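DegV family protein (Eubacterium eligens, PDB 3FDJ) is of unknown function but probably binds a fatty acid or similar lipid, in the manner of the DegV family. Local coordinates at residues G40-I44 and H45-D49; R123-L126 and E127-Q131; K206-L209 and V210-A214; D238-A241 and D242-Q246. One frame throughout, in Å; residues are numbered along the deposited sequence.

Contact 1. Residues G40-I44 and H45-D49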
loop_
_atom_site.group_PDB
_atom_site.type_symbol
_atom_site.label_atom_id
_atom_site.label_comp_id
_atom_site.label_asym_id
_atom_site.label_seq_id
_atom_site.Cartn_x
_atom_site.Cartn_y
_atom_site.Cartn_z
ATOM N N GLY A 40 -7.001 2.831 14.367
ATOM C CA GLY A 40 -6.500 3.984 15.135
ATOM C C GLY A 40 -5.869 3.699 16.493
ATOM O O GLY A 40 -5.181 4.543 17.052
ATOM N N GLN A 41 -6.116 2.520 17.047
ATOM C CA GLN A 41 -5.629 2.190 18.381
ATOM C C GLN A 41 -4.246 1.538 18.366
ATOM O O GLN A 41 -3.631 1.396 19.414
ATOM C CB GLN A 41 -6.603 1.237 19.079
ATOM C CG GLN A 41 -8.035 1.708 19.090
ATOM C CD GLN A 41 -8.158 3.027 19.797
ATOM O OE1 GLN A 41 -8.526 4.035 19.185
ATOM N NE2 GLN A 41 -7.812 3.043 21.085
ATOM N N LEU A 42 -3.757 1.133 17.198
ATOM C CA LEU A 42 -2.552 0.310 17.137
ATOM C C LEU A 42 -1.238 1.025 17.492
ATOM O O LEU A 42 -0.888 2.064 16.911
ATOM C CB LEU A 42 -2.421 -0.330 15.752
ATOM C CG LEU A 42 -1.316 -1.369 15.580
ATOM C CD1 LEU A 42 -1.465 -2.492 16.572
ATOM C CD2 LEU A 42 -1.356 -1.897 14.137
ATOM N N ASP A 43 -0.505 0.438 18.438
ATOM C CA ASP A 43 0.833 0.888 18.787
ATOM C C ASP A 43 1.824 0.054 17.969
ATOM O O ASP A 43 2.196 -1.054 18.342
ATOM C CB ASP A 43 1.087 0.735 20.294
ATOM C CG ASP A 43 2.500 1.173 20.705
ATOM O OD1 ASP A 43 3.377 1.343 19.829
ATOM O OD2 ASP A 43 2.740 1.353 21.919
ATOM N N ILE A 44 2.225 0.597 16.836
ATOM C CA ILE A 44 3.022 -0.165 15.870
ATOM C C ILE A 44 4.411 -0.441 16.406
ATOM O O ILE A 44 4.938 -1.526 16.220
ATOM C CB ILE A 44 3.094 0.558 14.517
ATOM C CG1 ILE A 44 1.740 0.474 13.819
ATOM C CG2 ILE A 44 4.185 -0.046 13.630
ATOM C CD1 ILE A 44 1.536 1.477 12.716
ATOM N N HIS A 45 4.993 0.536 17.095
ATOM C CA HIS A 45 6.327 0.388 17.680
ATOM C C HIS A 45 6.361 -0.790 18.655
ATOM O O HIS A 45 7.279 -1.613 18.628
ATOM C CB HIS A 45 6.740 1.688 18.376
ATOM C CG HIS A 45 8.140 1.669 18.910
ATOM N ND1 HIS A 45 9.245 1.814 18.100
ATOM C CD2 HIS A 45 8.613 1.505 20.167
ATOM C CE1 HIS A 45 10.342 1.738 18.834
ATOM N NE2 HIS A 45 9.987 1.553 20.094
ATOM N N ARG A 46 5.333 -0.886 19.496
ATOM C CA ARG A 46 5.178 -2.007 20.408
ATOM C C ARG A 46 5.016 -3.347 19.664
ATOM O O ARG A 46 5.610 -4.362 20.044
ATOM C CB ARG A 46 3.977 -1.769 21.341
ATOM C CG ARG A 46 3.599 -2.971 22.192
ATOM C CD ARG A 46 2.455 -2.660 23.167
ATOM N NE ARG A 46 2.079 -3.851 23.924
ATOM C CZ ARG A 46 1.270 -4.820 23.494
ATOM N NH1 ARG A 46 0.705 -4.775 22.291
ATOM N NH2 ARG A 46 1.022 -5.861 24.282
HETATM N N MSE A 47 4.196 -3.353 18.616
HETATM C CA MSE A 47 3.983 -4.572 17.850
HETATM C C MSE A 47 5.297 -5.063 17.242
HETATM O O MSE A 47 5.602 -6.249 17.294
HETATM C CB MSE A 47 2.964 -4.340 16.731
HETATM C CG MSE A 47 2.642 -5.601 15.952
HETATM SE SE MSE A 47 1.536 -5.228 14.400
HETATM C CE MSE A 47 2.842 -4.291 13.274
ATOM N N LEU A 48 6.054 -4.152 16.640
ATOM C CA LEU A 48 7.330 -4.520 16.030
ATOM C C LEU A 48 8.305 -5.069 17.079
ATOM O O LEU A 48 9.045 -6.017 16.801
ATOM C CB LEU A 48 7.944 -3.327 15.299
ATOM C CG LEU A 48 7.190 -2.838 14.052
ATOM C CD1 LEU A 48 7.811 -1.551 13.531
ATOM C CD2 LEU A 48 7.172 -3.906 12.984
ATOM N N ASP A 49 8.316 -4.466 18.270
ATOM C CA ASP A 49 9.159 -4.957 19.358
ATOM C C ASP A 49 8.742 -6.371 19.758
ATOM O O ASP A 49 9.590 -7.222 20.000
ATOM C CB ASP A 49 9.103 -4.026 20.591
ATOM C CG ASP A 49 9.961 -2.751 20.440
ATOM O OD1 ASP A 49 10.625 -2.549 19.396
ATOM O OD2 ASP A 49 9.973 -1.932 21.392
HETATM O O HOH W 1 0.842 -3.019 19.951
HETATM O O HOH W 2 4.003 3.043 17.471
#

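Contact 2. Residues R123-L126 and E127-Q131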
loop_
_atom_site.group_PDB
_atom_site.type_symbol
_atom_site.label_atom_id
_atom_site.label_comp_id
_atom_site.label_asym_id
_atom_site.label_seq_id
_atom_site.Cartn_x
_atom_site.Cartn_y
_atom_site.Cartn_z
ATOM N N ARG A 123 -2.543 4.727 -2.035
ATOM C CA ARG A 123 -2.721 6.153 -1.742
ATOM C C ARG A 123 -2.847 7.012 -2.995
ATOM O O ARG A 123 -3.739 7.861 -3.070
ATOM C CB ARG A 123 -1.621 6.701 -0.820
ATOM C CG ARG A 123 -1.865 8.115 -0.454
ATOM C CD ARG A 123 -0.898 8.614 0.576
ATOM N NE ARG A 123 -1.215 10.004 0.851
ATOM C CZ ARG A 123 -0.892 10.651 1.968
ATOM N NH1 ARG A 123 -0.210 10.054 2.959
ATOM N NH2 ARG A 123 -1.286 11.910 2.100
ATOM N N ILE A 124 -1.964 6.795 -3.972
ATOM C CA ILE A 124 -2.019 7.541 -5.230
ATOM C C ILE A 124 -3.355 7.319 -5.961
ATOM O O ILE A 124 -3.935 8.250 -6.513
ATOM C CB ILE A 124 -0.786 7.232 -6.114
ATOM C CG1 ILE A 124 0.431 7.958 -5.540
ATOM C CG2 ILE A 124 -1.000 7.668 -7.567
ATOM C CD1 ILE A 124 1.738 7.821 -6.356
ATOM N N ILE A 125 -3.830 6.090 -5.981
ATOM C CA ILE A 125 -5.141 5.798 -6.569
ATOM C C ILE A 125 -6.252 6.594 -5.848
ATOM O O ILE A 125 -7.058 7.268 -6.483
ATOM C CB ILE A 125 -5.424 4.284 -6.567
ATOM C CG1 ILE A 125 -4.442 3.592 -7.511
ATOM C CG2 ILE A 125 -6.876 3.990 -6.979
ATOM C CD1 ILE A 125 -4.372 2.061 -7.366
ATOM N N LEU A 126 -6.260 6.526 -4.527
ATOM C CA LEU A 126 -7.265 7.231 -3.717
ATOM C C LEU A 126 -7.236 8.726 -3.986
ATOM O O LEU A 126 -8.293 9.352 -4.136
ATOM C CB LEU A 126 -7.042 6.955 -2.238
ATOM C CG LEU A 126 -7.452 5.567 -1.794
ATOM C CD1 LEU A 126 -6.784 5.228 -0.470
ATOM C CD2 LEU A 126 -8.980 5.479 -1.670
ATOM N N GLU A 127 -6.030 9.291 -4.079
ATOM C CA GLU A 127 -5.903 10.708 -4.357
ATOM C C GLU A 127 -6.402 11.096 -5.753
ATOM O O GLU A 127 -6.892 12.208 -5.956
ATOM C CB GLU A 127 -4.483 11.195 -4.148
ATOM C CG GLU A 127 -4.024 11.173 -2.684
ATOM C CD GLU A 127 -2.625 11.715 -2.528
ATOM O OE1 GLU A 127 -2.247 12.595 -3.342
ATOM O OE2 GLU A 127 -1.909 11.290 -1.600
ATOM N N GLN A 128 -6.234 10.206 -6.720
ATOM C CA GLN A 128 -6.716 10.482 -8.058
ATOM C C GLN A 128 -8.240 10.396 -8.126
ATOM O O GLN A 128 -8.865 11.192 -8.836
ATOM C CB GLN A 128 -6.071 9.567 -9.095
ATOM C CG GLN A 128 -6.408 9.943 -10.522
ATOM C CD GLN A 128 -5.883 11.299 -10.962
ATOM O OE1 GLN A 128 -4.992 11.893 -10.344
ATOM N NE2 GLN A 128 -6.451 11.800 -12.048
ATOM N N LEU A 129 -8.823 9.456 -7.385
ATOM C CA LEU A 129 -10.268 9.342 -7.268
ATOM C C LEU A 129 -10.794 10.653 -6.669
ATOM O O LEU A 129 -11.754 11.255 -7.198
ATOM C CB LEU A 129 -10.668 8.160 -6.405
ATOM C CG LEU A 129 -10.453 6.772 -7.031
ATOM C CD1 LEU A 129 -10.615 5.686 -5.954
ATOM C CD2 LEU A 129 -11.388 6.598 -8.248
ATOM N N GLN A 130 -10.126 11.124 -5.614
ATOM C CA GLN A 130 -10.513 12.375 -4.989
ATOM C C GLN A 130 -10.455 13.543 -5.964
ATOM O O GLN A 130 -11.410 14.317 -6.070
ATOM C CB GLN A 130 -9.614 12.673 -3.789
ATOM C CG GLN A 130 -9.801 14.091 -3.252
ATOM C CD GLN A 130 -8.998 14.332 -1.997
ATOM O OE1 GLN A 130 -8.166 13.505 -1.616
ATOM N NE2 GLN A 130 -9.264 15.447 -1.338
ATOM N N GLN A 131 -9.343 13.662 -6.685
ATOM C CA GLN A 131 -9.185 14.725 -7.677
ATOM C C GLN A 131 -10.309 14.713 -8.737
ATOM O O GLN A 131 -10.866 15.766 -9.084
ATOM C CB GLN A 131 -7.825 14.634 -8.367
ATOM C CG GLN A 131 -7.549 15.826 -9.257
ATOM C CD GLN A 131 -6.213 15.740 -9.929
ATOM O OE1 GLN A 131 -5.177 15.606 -9.261
ATOM N NE2 GLN A 131 -6.216 15.790 -11.263
HETATM O O HOH W 3 -3.897 12.354 0.889
#

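Contact 3. Residues K206-L209 and V210-A214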
loop_
_atom_site.group_PDB
_atom_site.type_symbol
_atom_site.label_atom_id
_atom_site.label_comp_id
_atom_site.label_asym_id
_atom_site.label_seq_id
_atom_site.Cartn_x
_atom_site.Cartn_y
_atom_site.Cartn_z
ATOM N N LYS A 206 23.190 5.069 0.140
ATOM C CA LYS A 206 23.634 5.781 -1.052
ATOM C C LYS A 206 23.477 4.922 -2.307
ATOM O O LYS A 206 23.035 5.409 -3.353
ATOM C CB LYS A 206 25.068 6.269 -0.909
ATOM C CG LYS A 206 25.176 7.489 0.009
ATOM C CD LYS A 206 26.593 8.016 -0.002
ATOM C CE LYS A 206 27.445 7.259 0.974
ATOM N NZ LYS A 206 27.329 7.882 2.321
ATOM N N LYS A 207 23.790 3.637 -2.189
ATOM C CA LYS A 207 23.640 2.726 -3.321
ATOM C C LYS A 207 22.174 2.551 -3.722
ATOM O O LYS A 207 21.842 2.508 -4.912
ATOM C CB LYS A 207 24.281 1.382 -3.000
ATOM C CG LYS A 207 25.792 1.387 -3.111
ATOM C CD LYS A 207 26.368 -0.043 -3.090
ATOM C CE LYS A 207 27.860 -0.052 -2.830
ATOM N NZ LYS A 207 28.158 0.262 -1.376
ATOM N N LEU A 208 21.296 2.500 -2.730
ATOM C CA LEU A 208 19.850 2.491 -2.991
ATOM C C LEU A 208 19.407 3.735 -3.772
ATOM O O LEU A 208 18.653 3.623 -4.755
ATOM C CB LEU A 208 19.054 2.335 -1.684
ATOM C CG LEU A 208 17.531 2.480 -1.820
ATOM C CD1 LEU A 208 16.982 1.345 -2.693
ATOM C CD2 LEU A 208 16.897 2.517 -0.438
ATOM N N LEU A 209 19.873 4.919 -3.370
ATOM C CA LEU A 209 19.461 6.140 -4.068
ATOM C C LEU A 209 19.822 6.075 -5.554
ATOM O O LEU A 209 19.028 6.464 -6.416
ATOM C CB LEU A 209 20.066 7.402 -3.438
ATOM C CG LEU A 209 19.682 7.745 -1.994
ATOM C CD1 LEU A 209 20.127 9.170 -1.626
ATOM C CD2 LEU A 209 18.223 7.586 -1.791
ATOM N N VAL A 210 21.011 5.568 -5.858
ATOM C CA VAL A 210 21.466 5.468 -7.246
ATOM C C VAL A 210 20.642 4.441 -8.037
ATOM O O VAL A 210 20.245 4.671 -9.201
ATOM C CB VAL A 210 22.971 5.118 -7.296
ATOM C CG1 VAL A 210 23.402 4.813 -8.708
ATOM C CG2 VAL A 210 23.812 6.276 -6.691
ATOM N N LYS A 211 20.389 3.303 -7.423
ATOM C CA LYS A 211 19.557 2.286 -8.076
ATOM C C LYS A 211 18.131 2.783 -8.331
ATOM O O LYS A 211 17.574 2.532 -9.382
ATOM C CB LYS A 211 19.540 0.994 -7.273
ATOM C CG LYS A 211 20.824 0.218 -7.359
ATOM C CD LYS A 211 20.690 -1.111 -6.618
ATOM C CE LYS A 211 21.992 -1.925 -6.588
ATOM N NZ LYS A 211 22.671 -2.072 -7.906
ATOM N N LEU A 212 17.548 3.479 -7.367
ATOM C CA LEU A 212 16.205 4.008 -7.511
ATOM C C LEU A 212 16.132 5.039 -8.620
ATOM O O LEU A 212 15.162 5.061 -9.389
ATOM C CB LEU A 212 15.701 4.628 -6.192
ATOM C CG LEU A 212 15.299 3.666 -5.075
ATOM C CD1 LEU A 212 14.933 4.438 -3.795
ATOM C CD2 LEU A 212 14.120 2.770 -5.510
ATOM N N GLN A 213 17.162 5.882 -8.729
ATOM C CA GLN A 213 17.177 6.872 -9.797
ATOM C C GLN A 213 17.188 6.184 -11.154
ATOM O O GLN A 213 16.470 6.602 -12.064
ATOM C CB GLN A 213 18.356 7.858 -9.660
ATOM C CG GLN A 213 18.339 8.921 -10.718
ATOM C CD GLN A 213 19.343 10.035 -10.471
ATOM O OE1 GLN A 213 19.898 10.165 -9.375
ATOM N NE2 GLN A 213 19.533 10.880 -11.481
ATOM N N ALA A 214 17.978 5.116 -11.292
ATOM C CA ALA A 214 18.023 4.368 -12.549
ATOM C C ALA A 214 16.654 3.695 -12.849
ATOM O O ALA A 214 16.165 3.726 -13.986
ATOM C CB ALA A 214 19.161 3.332 -12.534
HETATM O O HOH W 4 20.501 8.880 -7.081
#

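Contact 4. Residues D238-A241 and D242-Q246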
loop_
_atom_site.group_PDB
_atom_site.type_symbol
_atom_site.label_atom_id
_atom_site.label_comp_id
_atom_site.label_asym_id
_atom_site.label_seq_id
_atom_site.Cartn_x
_atom_site.Cartn_y
_atom_site.Cartn_z
ATOM N N ASP A 238 13.319 10.527 3.756
ATOM C CA ASP A 238 13.671 11.918 3.489
ATOM C C ASP A 238 14.830 12.028 2.496
ATOM O O ASP A 238 14.803 12.883 1.622
ATOM C CB ASP A 238 14.015 12.667 4.791
ATOM C CG ASP A 238 12.792 13.001 5.641
ATOM O OD1 ASP A 238 11.629 12.782 5.188
ATOM O OD2 ASP A 238 13.001 13.499 6.781
ATOM N N LYS A 239 15.826 11.149 2.596
ATOM C CA LYS A 239 16.932 11.148 1.607
ATOM C C LYS A 239 16.441 10.863 0.188
ATOM O O LYS A 239 16.889 11.489 -0.765
ATOM C CB LYS A 239 17.985 10.088 1.926
ATOM C CG LYS A 239 18.855 10.350 3.095
ATOM C CD LYS A 239 19.885 9.202 3.229
ATOM C CE LYS A 239 20.633 9.312 4.511
ATOM N NZ LYS A 239 21.604 8.202 4.664
ATOM N N ILE A 240 15.544 9.898 0.070
ATOM C CA ILE A 240 14.947 9.534 -1.218
ATOM C C ILE A 240 14.168 10.731 -1.768
ATOM O O ILE A 240 14.322 11.107 -2.933
ATOM C CB ILE A 240 14.047 8.305 -1.088
ATOM C CG1 ILE A 240 14.883 7.053 -0.759
ATOM C CG2 ILE A 240 13.249 8.086 -2.409
ATOM C CD1 ILE A 240 14.056 5.829 -0.267
ATOM N N ALA A 241 13.338 11.340 -0.925
ATOM C CA ALA A 241 12.547 12.481 -1.351
ATOM C C ALA A 241 13.462 13.609 -1.847
ATOM O O ALA A 241 13.189 14.225 -2.882
ATOM C CB ALA A 241 11.641 12.983 -0.195
ATOM N N ASP A 242 14.545 13.873 -1.127
ATOM C CA ASP A 242 15.498 14.925 -1.536
ATOM C C ASP A 242 16.145 14.611 -2.892
ATOM O O ASP A 242 16.306 15.501 -3.739
ATOM C CB ASP A 242 16.616 15.087 -0.493
ATOM C CG ASP A 242 16.185 15.914 0.720
ATOM O OD1 ASP A 242 15.143 16.611 0.664
ATOM O OD2 ASP A 242 16.895 15.861 1.750
HETATM N N MSE A 243 16.545 13.347 -3.067
HETATM C CA MSE A 243 17.156 12.911 -4.304
HETATM C C MSE A 243 16.206 13.141 -5.481
HETATM O O MSE A 243 16.620 13.649 -6.533
HETATM C CB MSE A 243 17.535 11.431 -4.216
HETATM C CG MSE A 243 18.140 10.864 -5.478
HETATM SE SE MSE A 243 16.863 10.207 -6.819
HETATM C CE MSE A 243 16.258 8.527 -6.022
ATOM N N ILE A 244 14.943 12.756 -5.308
ATOM C CA ILE A 244 13.971 12.837 -6.382
ATOM C C ILE A 244 13.634 14.294 -6.725
ATOM O O ILE A 244 13.558 14.652 -7.893
ATOM C CB ILE A 244 12.725 12.005 -6.057
ATOM C CG1 ILE A 244 13.103 10.509 -6.106
ATOM C CG2 ILE A 244 11.614 12.289 -7.043
ATOM C CD1 ILE A 244 12.062 9.580 -5.532
ATOM N N LYS A 245 13.512 15.143 -5.715
ATOM C CA LYS A 245 13.287 16.574 -5.946
ATOM C C LYS A 245 14.403 17.178 -6.761
ATOM O O LYS A 245 14.151 17.931 -7.701
ATOM C CB LYS A 245 13.157 17.343 -4.628
ATOM C CG LYS A 245 11.847 17.095 -3.935
ATOM C CD LYS A 245 11.640 18.039 -2.767
ATOM C CE LYS A 245 11.857 17.356 -1.446
ATOM N NZ LYS A 245 11.458 18.282 -0.327
ATOM N N GLN A 246 15.632 16.833 -6.406
ATOM C CA GLN A 246 16.798 17.372 -7.079
ATOM C C GLN A 246 16.927 16.880 -8.518
ATOM O O GLN A 246 17.246 17.663 -9.406
ATOM C CB GLN A 246 18.075 17.046 -6.279
ATOM C CG GLN A 246 19.384 17.530 -6.900
ATOM C CD GLN A 246 19.575 19.059 -6.859
ATOM O OE1 GLN A 246 18.732 19.807 -6.345
ATOM N NE2 GLN A 246 20.687 19.521 -7.426
#

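Contact 1. Residues G40-I44 and H45-D49
Asp-43 is the N-cap of helix 44-52, its side chain accepting from Arg-46: OD1 lies 3.0 Å from Arg-46 N, and the N-H points at it almost straight, 170°. The amide reaches OD1 from above the carboxylate plane, 62° out of it. Swinging CG anti to the Asp-43 backbone N (chi1 179°) folds the carboxylate back over the first turn, where its CG also rests 3.4 Å from Arg-46 CB. Water 2 extends the cap, donating to Asp-43 OD1 and accepting from His-45 N at 2.7 Å, so a second amide of the first turn is served indirectly. The backbone carbonyl is gripped as well: Asp-43 O takes Met-47 N at 3.1 Å and a hydrogen from water 1, which in turn accepts from Arg-46 NH1 at the edge of the guanidinium. Behind this polar end, Ile-44 and Leu-48 lie side by side and point the same way, CG2 to CD1 3.9 Å, while the selenium of selenomethionine Met-47 approaches Leu-42 CD2 at 4.4 Å. Further out, Glu-34 forms a salt bridge with Arg-46 NH1, and Glu-232 accepts a hydrogen bond from His-45 ND1. The helix and the loop before it sit against strand 35-37, where Phe-36 meets Leu-42, Arg-46 and Met-47, and Leu-48 packs on the loop residues Val-231, Glu-232 and Arg-268.

Contact 2. Residues R123-L126 and E127-Q131
Glu-127 meets Arg-123 one helical turn earlier twice over, through backbone and side chain. Its amide N bonds to Arg-123 O at 2.9 Å, and its OE2 takes Arg-123 NE at 2.9 Å in a salt bridge. The arginine runs extended with CG anti to its own N (chi1 -176°), which lays CG and CD alongside OE2 and brings NE to the acid nearly head-on to the C-O bond. The bridge rests on one nitrogen, since Arg-123 NH2 stays 3.8 Å from Glu-127 OE2; guanidinium and carboxylate planes are turned 71° apart. Water 3 accepts from Arg-123 NH2 at 2.9 Å and gives a weak bond to OE2. Next, Gln-128 bonds through N to Ile-124 O. Leu-129 N follows on Ile-125 O at 3.0 Å, while its CD1 stands 4.2 Å from Ile-125 CG2; both side chains press on Val-81 of strand 77-82. Gln-130 N closes on Leu-126 O. An alanine in place of Arg-123 would remove the NE donor and is likely to leave OE2 of Glu-127 with less to fix its rotation, and to lose the cation-pi contact of the arginine with Tyr-256. Because OE1 also pairs with Arg-227 and Lys-225, the glutamate gathers three basic partners, which probably favours its ionised form and ties helix 120-134 to strand 226-230.

Contact 3. Residues K206-L209 and V210-A214
The amide of Gln-213 turns its OE1 toward water 4, which donates to it at 2.7 Å and weakly to Leu-209 O at 2.9 Å. This flat group is linked, through one firm and one weak bond, to the carbonyl one turn back, the same Leu-209 O that accepts Gln-213 N at 3.0 Å. The motif is a regular alpha-helix, 205-219, directly after strand 196-203, with Lys-206 O taking Val-210 N and Lys-207 O taking Lys-211 N. On the inner face Leu-208 and Leu-212 carry the apolar contact, their side chains crossing at a slant. With CG anti to its backbone N (chi1 173°), Leu-208 carries CD1 forward along the helix to Leu-212, whose own CG is placed beside its backbone N (chi1 -74°). Ile-187, Cys-202 and Ser-158 line the sheet beneath Leu-208, and Phe-156 touches Leu-212, so the pair joins the helix to strands 153-159, 184-190 and 196-203. Replacing Leu-208 by a serine would probably open a gap between helix and sheet and take away the branch against which Leu-212 rests. At the flank, where it touches Ile-187, Lys-211 lays CG 3.5 Å from Lys-207 O before its chain leads away from the helix. At the apolar pair the closest approach is Leu-208 CD1 to Leu-212 CG, 3.7 Å, with Leu-208 CG 3.8 Å from Leu-212 CD1.

Contact 4. Residues D238-A241 and D242-Q246
Four successive i to i+4 backbone bonds join Asp-238 through Ala-241 to Asp-242 through Lys-245, from Asp-242 N on Asp-238 O at 2.9 Å to Lys-245 N on Ala-241 O at 3.0 Å, the regular spacing of an alpha-helix. Among the side chains, Ile-240 and Ile-244 lie alongside each other and point the same way: CG2 of Ile-240 touches CD1 of Ile-244 at 3.7 Å. Both isoleucines set CG1 beside the backbone N, and in Ile-244 (chi1 -70°) this carries CD1 back over the preceding turn, against the Ile-240 methyl. The outer face is polar. Asp-242 sets its carboxylate near the carbonyl one turn back, CG 3.5 Å from Asp-238 O, while the OD2 atoms of Asp-238 and Asp-242 stay 6.8 Å apart, a separation that probably tempers the repulsion of two like charges. CG of Lys-245 lies 3.3 Å from Ala-241 O, four residues back, and the bend at chi3 (-104°) brings CE to 3.7 Å from the same oxygen. Lys-239, by contrast, stretches out to a salt bridge with Asp-205. Selenomethionine Met-243 is bent at two torsions and reaches the neighbouring helix 205-219. The small Ala-241 lies on Ile-228, Val-253 and Val-255, and Ile-244 on Leu-226. With its inner face on both strands, helix 234-248 is the connecting helix of a beta-alpha-beta crossover between the adjacent parallel strands 226-230 and 253-257.

The four contacts follow one another along the chain. Contacts 1 and 2 belong to helices 44-52 and 120-134, which pack against strands 35-37 and 77-82 of the first sheet; contacts 3 and 4 lie on helices 205-219 and 234-248, which cover the second sheet. Contacts 3 and 4 are neighbours, centres about 11 Å apart, and touch where Leu-209 CD2 meets Ile-240 CG1 at 3.5 Å. Contacts 1 and 2 stand about 27 Å apart between centres. Each also reaches across to the second half of the chain, contact 1 through Glu-232 and Arg-268, contact 2 through Arg-227 on strand 226-230 of the second sheet, which probably helps join the two halves.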